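Local coordinates for SspB protein (PDB 6JUF) that probably acts as a DNA-cleaving nuclease within a phosphorothioation-sensing bacterial system that defends against phages, at residues 290-295 and 299-304; 239-244 and 250-255; 44-49 and 55-60. All blocks are in the same frame, centred on the assembly; numbering follows the deposited sequence.

Interaction 1. Residues 290-295 and 299-304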
loop_
_atom_site.group_PDB
_atom_site.type_symbol
_atom_site.label_atom_id
_atom_site.label_comp_id
_atom_site.label_asym_id
_atom_site.label_seq_id
_atom_site.Cartn_x
_atom_site.Cartn_y
_atom_site.Cartn_z
ATOM N N GLN B 290 -14.693 32.288 -2.385
ATOM C CA GLN B 290 -16.003 32.428 -1.712
ATOM C C GLN B 290 -16.997 31.416 -2.268
ATOM O O GLN B 290 -16.882 30.926 -3.378
ATOM C CB GLN B 290 -16.620 33.842 -1.880
ATOM C CG GLN B 290 -15.836 34.911 -1.140
ATOM C CD GLN B 290 -16.603 36.241 -1.078
ATOM O OE1 GLN B 290 -17.676 36.376 -1.659
ATOM N NE2 GLN B 290 -16.093 37.186 -0.318
ATOM N N LEU B 291 -17.977 31.099 -1.458
ATOM C CA LEU B 291 -19.168 30.439 -1.935
ATOM C C LEU B 291 -20.253 31.501 -1.976
ATOM O O LEU B 291 -20.511 32.140 -0.972
ATOM C CB LEU B 291 -19.624 29.292 -1.041
ATOM C CG LEU B 291 -18.810 27.980 -1.108
ATOM C CD1 LEU B 291 -19.678 26.899 -0.468
ATOM C CD2 LEU B 291 -18.501 27.535 -2.539
ATOM N N VAL B 292 -20.867 31.670 -3.149
ATOM C CA VAL B 292 -21.852 32.736 -3.386
ATOM C C VAL B 292 -23.141 32.141 -3.950
ATOM O O VAL B 292 -23.106 31.186 -4.711
ATOM C CB VAL B 292 -21.264 33.792 -4.344
ATOM C CG1 VAL B 292 -22.294 34.837 -4.748
ATOM C CG2 VAL B 292 -20.054 34.468 -3.697
ATOM N N GLU B 293 -24.283 32.689 -3.570
ATOM C CA GLU B 293 -25.564 32.266 -4.139
ATOM C C GLU B 293 -25.957 33.253 -5.215
ATOM O O GLU B 293 -25.980 34.455 -4.974
ATOM C CB GLU B 293 -26.653 32.269 -3.082
ATOM C CG GLU B 293 -26.401 31.313 -1.944
ATOM C CD GLU B 293 -27.667 30.649 -1.466
ATOM O OE1 GLU B 293 -28.777 31.111 -1.846
ATOM O OE2 GLU B 293 -27.532 29.658 -0.720
ATOM N N ALA B 294 -26.249 32.761 -6.413
ATOM C CA ALA B 294 -26.603 33.676 -7.494
ATOM C C ALA B 294 -28.023 33.409 -7.922
ATOM O O ALA B 294 -28.904 34.217 -7.690
ATOM C CB ALA B 294 -25.643 33.602 -8.658
ATOM N N VAL B 295 -28.324 32.277 -8.507
ATOM C CA VAL B 295 -29.772 32.219 -8.857
ATOM C C VAL B 295 -30.644 31.020 -8.485
ATOM O O VAL B 295 -31.018 30.316 -9.399
ATOM C CB VAL B 295 -30.003 32.450 -10.385
ATOM C CG1 VAL B 295 -29.618 33.836 -10.865
ATOM C CG2 VAL B 295 -29.271 31.409 -11.232
ATOM N N SER B 299 -22.235 28.931 -6.200
ATOM C CA SER B 299 -21.019 28.811 -6.961
ATOM C C SER B 299 -19.809 29.052 -6.081
ATOM O O SER B 299 -19.847 29.804 -5.056
ATOM C CB SER B 299 -20.963 29.799 -8.122
ATOM O OG SER B 299 -21.983 29.493 -9.065
ATOM N N LEU B 300 -18.719 28.428 -6.507
ATOM C CA LEU B 300 -17.391 28.788 -5.997
ATOM C C LEU B 300 -16.811 29.918 -6.836
ATOM O O LEU B 300 -16.744 29.829 -8.080
ATOM C CB LEU B 300 -16.478 27.569 -6.073
ATOM C CG LEU B 300 -14.958 27.751 -5.860
ATOM C CD1 LEU B 300 -14.677 28.108 -4.402
ATOM C CD2 LEU B 300 -14.223 26.460 -6.278
ATOM N N THR B 301 -16.428 31.020 -6.176
ATOM C CA THR B 301 -15.804 32.119 -6.867
ATOM C C THR B 301 -14.326 32.199 -6.516
ATOM O O THR B 301 -13.919 31.831 -5.388
ATOM C CB THR B 301 -16.505 33.446 -6.577
ATOM O OG1 THR B 301 -16.262 33.846 -5.216
ATOM C CG2 THR B 301 -18.010 33.303 -6.900
ATOM N N PHE B 302 -13.539 32.702 -7.455
ATOM C CA PHE B 302 -12.116 32.932 -7.230
ATOM C C PHE B 302 -11.683 34.274 -7.862
ATOM O O PHE B 302 -12.067 34.554 -9.014
ATOM C CB PHE B 302 -11.259 31.729 -7.785
ATOM C CG PHE B 302 -11.833 31.102 -9.071
ATOM C CD1 PHE B 302 -12.806 30.078 -8.974
ATOM C CD2 PHE B 302 -11.439 31.539 -10.341
ATOM C CE1 PHE B 302 -13.355 29.550 -10.137
ATOM C CE2 PHE B 302 -12.011 30.974 -11.490
ATOM C CZ PHE B 302 -12.957 29.981 -11.376
ATOM N N THR B 303 -10.934 35.092 -7.100
ATOM C CA THR B 303 -10.650 36.504 -7.508
ATOM C C THR B 303 -9.398 36.553 -8.379
ATOM O O THR B 303 -8.977 37.634 -8.832
ATOM C CB THR B 303 -10.421 37.398 -6.283
ATOM O OG1 THR B 303 -9.351 36.848 -5.466
ATOM C CG2 THR B 303 -11.692 37.572 -5.460
ATOM N N SER B 304 -8.778 35.380 -8.598
ATOM C CA SER B 304 -7.654 35.294 -9.522
ATOM C C SER B 304 -7.621 33.922 -10.129
ATOM O O SER B 304 -8.518 33.113 -9.856
ATOM C CB SER B 304 -6.301 35.668 -8.855
ATOM O OG SER B 304 -5.918 34.726 -7.850
#
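Gln290 and Thr301 exchange two backbone hydrogen bonds. Thr301 N meets Gln290 O at 2.8 Å and almost straight, 172° at the hydrogen, whereas Gln290 N reaches Thr301 O at a longer 3.1 Å. Val292 and Ser299 form the second such pair, with Ser299 N 2.8 Å from Val292 O and Val292 N 2.9 Å from Ser299 O. Between them Leu291 and Leu300 make a non-hydrogen-bonded antiparallel pair, accompanied by a CA-H...O contact from Leu291 CA to Ser299 O at 3.3 Å. The strand directions diverge from antiparallel, with 130° between them, as in a strongly twisted hairpin.

Side chains sort onto two faces. On one, Leu291 reaches across with its CD2 methyl to lie 3.8 Å from Leu300 CA; both leucines also pack on Leu279 of helix 272-285, and Leu300 continues onto Cys238 and Leu239 of helix 231-243. The other face carries Gln290, Val292, Ser299 and Thr301. There Thr301 holds OG1 between its backbone N and carbonyl carbon (chi1 70°), bringing it 3.4 Å from Gln290 CB. That rotation also turns its methyl to Val292, CG2 to CG2 at 4.0 Å, the two side chains crossing at about a right angle. With strand 250-253 on the far side of 298-302, this hairpin is consistent with the wing of a winged-helix domain.

Interaction 2. Residues 239-244 and 250-255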
loop_
_atom_site.group_PDB
_atom_site.type_symbol
_atom_site.label_atom_id
_atom_site.label_comp_id
_atom_site.label_asym_id
_atom_site.label_seq_id
_atom_site.Cartn_x
_atom_site.Cartn_y
_atom_site.Cartn_z
ATOM N N LEU B 239 -10.837 23.633 -8.125
ATOM C CA LEU B 239 -10.123 24.749 -8.760
ATOM C C LEU B 239 -9.349 24.308 -9.993
ATOM O O LEU B 239 -9.345 25.012 -11.023
ATOM C CB LEU B 239 -9.223 25.418 -7.734
ATOM C CG LEU B 239 -9.936 26.242 -6.659
ATOM C CD1 LEU B 239 -8.986 26.378 -5.429
ATOM C CD2 LEU B 239 -10.417 27.604 -7.154
ATOM N N ASP B 240 -8.741 23.098 -9.896
ATOM C CA ASP B 240 -8.015 22.550 -11.043
ATOM C C ASP B 240 -8.992 22.295 -12.206
ATOM O O ASP B 240 -8.685 22.551 -13.365
ATOM C CB ASP B 240 -7.345 21.264 -10.605
ATOM C CG ASP B 240 -6.423 20.664 -11.657
ATOM O OD1 ASP B 240 -5.561 21.384 -12.196
ATOM O OD2 ASP B 240 -6.581 19.450 -11.930
ATOM N N TYR B 241 -10.206 21.799 -11.839
ATOM C CA TYR B 241 -11.247 21.566 -12.849
ATOM C C TYR B 241 -11.626 22.882 -13.550
ATOM O O TYR B 241 -11.681 22.971 -14.778
ATOM C CB TYR B 241 -12.467 20.866 -12.240
ATOM C CG TYR B 241 -13.475 20.524 -13.297
ATOM C CD1 TYR B 241 -13.279 19.366 -14.110
ATOM C CD2 TYR B 241 -14.578 21.330 -13.550
ATOM C CE1 TYR B 241 -14.208 19.085 -15.110
ATOM C CE2 TYR B 241 -15.477 21.044 -14.569
ATOM C CZ TYR B 241 -15.283 19.912 -15.332
ATOM O OH TYR B 241 -16.140 19.608 -16.339
ATOM N N ALA B 242 -11.884 23.923 -12.745
ATOM C CA ALA B 242 -12.210 25.230 -13.277
ATOM C C ALA B 242 -11.118 25.754 -14.217
ATOM O O ALA B 242 -11.395 26.360 -15.251
ATOM C CB ALA B 242 -12.475 26.191 -12.126
ATOM N N ALA B 243 -9.863 25.511 -13.822
ATOM C CA ALA B 243 -8.681 25.933 -14.560
ATOM C C ALA B 243 -8.566 25.369 -15.990
ATOM O O ALA B 243 -7.848 25.903 -16.791
ATOM C CB ALA B 243 -7.423 25.636 -13.765
ATOM N N ARG B 244 -9.271 24.277 -16.255
ATOM C CA ARG B 244 -9.294 23.709 -17.578
ATOM C C ARG B 244 -9.836 24.719 -18.583
ATOM O O ARG B 244 -9.447 24.666 -19.723
ATOM C CB ARG B 244 -10.194 22.465 -17.590
ATOM C CG ARG B 244 -9.641 21.352 -16.740
ATOM C CD ARG B 244 -10.607 20.163 -16.822
ATOM N NE ARG B 244 -10.175 19.046 -15.943
ATOM C CZ ARG B 244 -10.596 17.793 -16.042
ATOM N NH1 ARG B 244 -11.545 17.409 -16.934
ATOM N NH2 ARG B 244 -10.070 16.876 -15.192
ATOM N N GLY B 250 -12.994 34.113 -11.781
ATOM C CA GLY B 250 -14.234 33.542 -12.309
ATOM C C GLY B 250 -15.009 32.779 -11.251
ATOM O O GLY B 250 -14.927 33.064 -10.050
ATOM N N SER B 251 -15.821 31.839 -11.719
ATOM C CA SER B 251 -16.656 31.044 -10.833
ATOM C C SER B 251 -17.059 29.768 -11.542
ATOM O O SER B 251 -16.979 29.671 -12.773
ATOM C CB SER B 251 -17.901 31.824 -10.399
ATOM O OG SER B 251 -18.747 32.042 -11.525
ATOM N N ILE B 252 -17.485 28.800 -10.754
ATOM C CA ILE B 252 -18.058 27.555 -11.268
ATOM C C ILE B 252 -19.103 27.056 -10.268
ATOM O O ILE B 252 -18.901 27.123 -9.062
ATOM C CB ILE B 252 -16.959 26.454 -11.469
ATOM C CG1 ILE B 252 -17.579 25.148 -11.983
ATOM C CG2 ILE B 252 -16.177 26.230 -10.197
ATOM C CD1 ILE B 252 -16.549 24.217 -12.645
ATOM N N SER B 253 -20.234 26.595 -10.787
ATOM C CA SER B 253 -21.352 26.292 -9.925
ATOM C C SER B 253 -21.116 24.988 -9.189
ATOM O O SER B 253 -20.383 24.109 -9.690
ATOM C CB SER B 253 -22.621 26.183 -10.788
ATOM O OG SER B 253 -22.552 25.045 -11.649
ATOM N N LEU B 254 -21.669 24.879 -7.985
ATOM C CA LEU B 254 -21.623 23.624 -7.237
ATOM C C LEU B 254 -22.300 22.487 -8.019
ATOM O O LEU B 254 -21.859 21.353 -7.945
ATOM C CB LEU B 254 -22.201 23.757 -5.837
ATOM C CG LEU B 254 -21.245 24.159 -4.710
ATOM C CD1 LEU B 254 -20.438 22.908 -4.293
ATOM C CD2 LEU B 254 -20.285 25.264 -5.122
ATOM N N ALA B 255 -23.377 22.784 -8.727
ATOM C CA ALA B 255 -24.066 21.749 -9.507
ATOM C C ALA B 255 -23.140 21.133 -10.552
ATOM O O ALA B 255 -23.146 19.894 -10.730
ATOM C CB ALA B 255 -25.295 22.376 -10.209
#
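Tyr241 OH is hydrogen-bonded to Glu260 OE2, and the edge of the same ring meets Ile252. The pair joins helix 231-243 to strand 250-253, consistent with a helix and the first strand of a winged-helix domain, whose sheet has strand order 1-3-2. No hydrogen bond spans the two segments, so the contact is purely apolar and buried.

Ile252 works as a two-pronged side chain. Its CG1 branch runs opposite the backbone N (chi1 179°) and carries CD1 to the tyrosine, whereas CG2 rests 4.2 Å from Ala242 CB. The small methyl of Ala242 points toward the strand and allows the CA atoms of Ala242 and Ile252 to come within 6.6 Å. On the same helix turn Ala242 and Leu239 also pack against Phe302 of the neighbouring strand. Just beyond Ile252, Ser253 takes the N-cap position of helix 254-259, its OG bonded to Arg256 N. Tyr241 CD1 sits 3.5 Å above one face of the Arg244 guanidinium, offset toward its rim. At the CD2-CE2 edge of the ring, Ile252 CD1 approaches in the ring plane, 3.6 Å from Tyr241 CD2 and 3.9 Å from Tyr241 CE2.

Interaction 3. Residues 44-49 and 55-60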
loop_
_atom_site.group_PDB
_atom_site.type_symbol
_atom_site.label_atom_id
_atom_site.label_comp_id
_atom_site.label_asym_id
_atom_site.label_seq_id
_atom_site.Cartn_x
_atom_site.Cartn_y
_atom_site.Cartn_z
ATOM N N ASP B 44 18.582 -1.553 -22.854
ATOM C CA ASP B 44 18.683 -2.990 -22.882
ATOM C C ASP B 44 18.588 -3.638 -21.499
ATOM O O ASP B 44 17.940 -4.675 -21.346
ATOM C CB ASP B 44 20.003 -3.445 -23.498
ATOM C CG ASP B 44 20.118 -3.118 -24.941
ATOM O OD1 ASP B 44 19.104 -2.782 -25.609
ATOM O OD2 ASP B 44 21.283 -3.201 -25.410
ATOM N N ASP B 45 19.185 -3.004 -20.500
ATOM C CA ASP B 45 19.155 -3.466 -19.099
ATOM C C ASP B 45 17.980 -2.905 -18.311
ATOM O O ASP B 45 18.017 -2.979 -17.090
ATOM C CB ASP B 45 20.435 -3.025 -18.366
ATOM C CG ASP B 45 21.697 -3.478 -19.065
ATOM O OD1 ASP B 45 22.525 -2.645 -19.509
ATOM O OD2 ASP B 45 21.859 -4.684 -19.172
ATOM N N ALA B 46 16.950 -2.363 -18.967
ATOM C CA ALA B 46 15.808 -1.791 -18.217
ATOM C C ALA B 46 15.233 -2.736 -17.151
ATOM O O ALA B 46 14.983 -2.286 -16.031
ATOM C CB ALA B 46 14.705 -1.276 -19.147
ATOM N N PRO B 47 15.021 -4.037 -17.461
ATOM C CA PRO B 47 14.455 -4.875 -16.408
ATOM C C PRO B 47 15.264 -4.915 -15.102
ATOM O O PRO B 47 14.695 -4.718 -14.027
ATOM C CB PRO B 47 14.341 -6.250 -17.051
ATOM C CG PRO B 47 14.269 -5.991 -18.529
ATOM C CD PRO B 47 15.131 -4.763 -18.753
ATOM N N VAL B 48 16.569 -5.133 -15.203
ATOM C CA VAL B 48 17.419 -5.128 -14.037
ATOM C C VAL B 48 17.470 -3.759 -13.384
ATOM O O VAL B 48 17.462 -3.683 -12.163
ATOM C CB VAL B 48 18.840 -5.641 -14.426
ATOM C CG1 VAL B 48 19.876 -5.287 -13.368
ATOM C CG2 VAL B 48 18.737 -7.153 -14.614
ATOM N N GLN B 49 17.540 -2.694 -14.175
ATOM C CA GLN B 49 17.755 -1.354 -13.640
ATOM C C GLN B 49 16.492 -0.886 -12.939
ATOM O O GLN B 49 16.584 -0.223 -11.910
ATOM C CB GLN B 49 18.345 -0.422 -14.697
ATOM C CG GLN B 49 19.789 -0.864 -14.874
ATOM C CD GLN B 49 20.556 -0.244 -16.015
ATOM O OE1 GLN B 49 19.994 0.425 -16.859
ATOM N NE2 GLN B 49 21.848 -0.503 -16.057
ATOM N N ASN B 55 8.213 -8.395 -18.940
ATOM C CA ASN B 55 6.833 -8.112 -19.383
ATOM C C ASN B 55 6.202 -6.995 -18.560
ATOM O O ASN B 55 5.080 -6.624 -18.831
ATOM C CB ASN B 55 5.961 -9.366 -19.339
ATOM C CG ASN B 55 5.847 -9.937 -17.965
ATOM O OD1 ASN B 55 6.780 -9.835 -17.161
ATOM N ND2 ASN B 55 4.714 -10.521 -17.657
ATOM N N MET B 56 6.953 -6.460 -17.592
ATOM C CA MET B 56 6.444 -5.341 -16.744
ATOM C C MET B 56 6.977 -3.945 -17.112
ATOM O O MET B 56 6.431 -2.916 -16.672
ATOM C CB MET B 56 6.729 -5.630 -15.267
ATOM C CG MET B 56 6.048 -6.861 -14.763
ATOM S SD MET B 56 6.822 -7.249 -13.171
ATOM C CE MET B 56 6.120 -8.876 -12.951
ATOM N N VAL B 57 7.997 -3.897 -17.993
ATOM C CA VAL B 57 8.614 -2.602 -18.315
ATOM C C VAL B 57 7.616 -1.589 -18.888
ATOM O O VAL B 57 7.555 -0.438 -18.468
ATOM C CB VAL B 57 9.862 -2.757 -19.196
ATOM C CG1 VAL B 57 10.423 -1.381 -19.587
ATOM C CG2 VAL B 57 10.938 -3.657 -18.519
ATOM N N TYR B 58 6.878 -2.014 -19.896
ATOM C CA TYR B 58 5.937 -1.117 -20.526
ATOM C C TYR B 58 4.812 -0.661 -19.581
ATOM O O TYR B 58 4.455 0.506 -19.559
ATOM C CB TYR B 58 5.378 -1.704 -21.832
ATOM C CG TYR B 58 4.971 -0.585 -22.703
ATOM C CD1 TYR B 58 5.866 -0.114 -23.630
ATOM C CD2 TYR B 58 3.698 0.031 -22.577
ATOM C CE1 TYR B 58 5.568 0.927 -24.412
ATOM C CE2 TYR B 58 3.376 1.126 -23.395
ATOM C CZ TYR B 58 4.342 1.538 -24.304
ATOM O OH TYR B 58 4.052 2.565 -25.164
ATOM N N ALA B 59 4.281 -1.603 -18.813
ATOM C CA ALA B 59 3.229 -1.253 -17.843
ATOM C C ALA B 59 3.741 -0.192 -16.864
ATOM O O ALA B 59 3.050 0.759 -16.541
ATOM C CB ALA B 59 2.737 -2.494 -17.113
ATOM N N MET B 60 4.978 -0.351 -16.409
ATOM C CA MET B 60 5.577 0.638 -15.491
ATOM C C MET B 60 5.696 2.032 -16.159
ATOM O O MET B 60 5.336 3.048 -15.561
ATOM C CB MET B 60 6.950 0.134 -15.040
ATOM C CG MET B 60 7.688 1.060 -14.071
ATOM S SD MET B 60 9.321 0.398 -13.771
ATOM C CE MET B 60 9.669 0.971 -12.115
#
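Apolar packing carries the whole contact, and Val57 supplies one methyl to each of its two partners. Val57 CG2 lies 4.1 Å from Pro47 CG, so a branch tip meets the outer corner of the pyrrolidine ring while the two side chains cross obliquely. Val57 CG1 lies 4.3 Å from Ala46 CB, the small methyl that points toward the segment carrying the valine. This split follows from the valine rotation: CG1 stands opposite its own backbone N (chi1 176°) and CG2 opposite its carbonyl carbon, which spreads the two methyls over adjacent residues of the other segment. The closest backbones are those of Pro47 and Val57, with 6.6 Å between their CA atoms, and the interface is small at 93 Å² in total.

Hydrogen bonding acts within each segment and not between them. Gln49 N bonds to Asp45 O at 3.0 Å, and Met60 N bonds to Met56 O at the same length, so both partners of the contact sit in first helical turns. Beyond these, Val57 also packs on Leu50 and Val52, while Met56 and Ala59 lean on Trp26 of helix 24-34.

The result is two consecutive helices joined by a loop, the start of 46-50 packed against the start of 57-66. Val57's side chain is about 8 Å from that of Glu18, seen to bind magnesium in a structure of this protein, although none is bound to this chain.

Along the chain the three contacts follow one another in series, without nesting or crossing. Interaction 3 comes first, closing the short loop between helices 46-50 and 57-66 in the N-terminal part. Interaction 2 closes the loop from helix 231-243 to strand 250-253, and interaction 1 closes the hairpin of strands 289-293 and 298-302. The last two share a sheet: strand 298-302 lies between 250-253 and 289-293, and Leu300 N probably bonds to Ile252 O at 2.9 Å. Together they tie helix 231-243 to the three-stranded sheet, consistent with a winged-helix domain. Interaction 3 stands apart on the opposite side of the chain's centre, its centre about 39 Å from that of interaction 2.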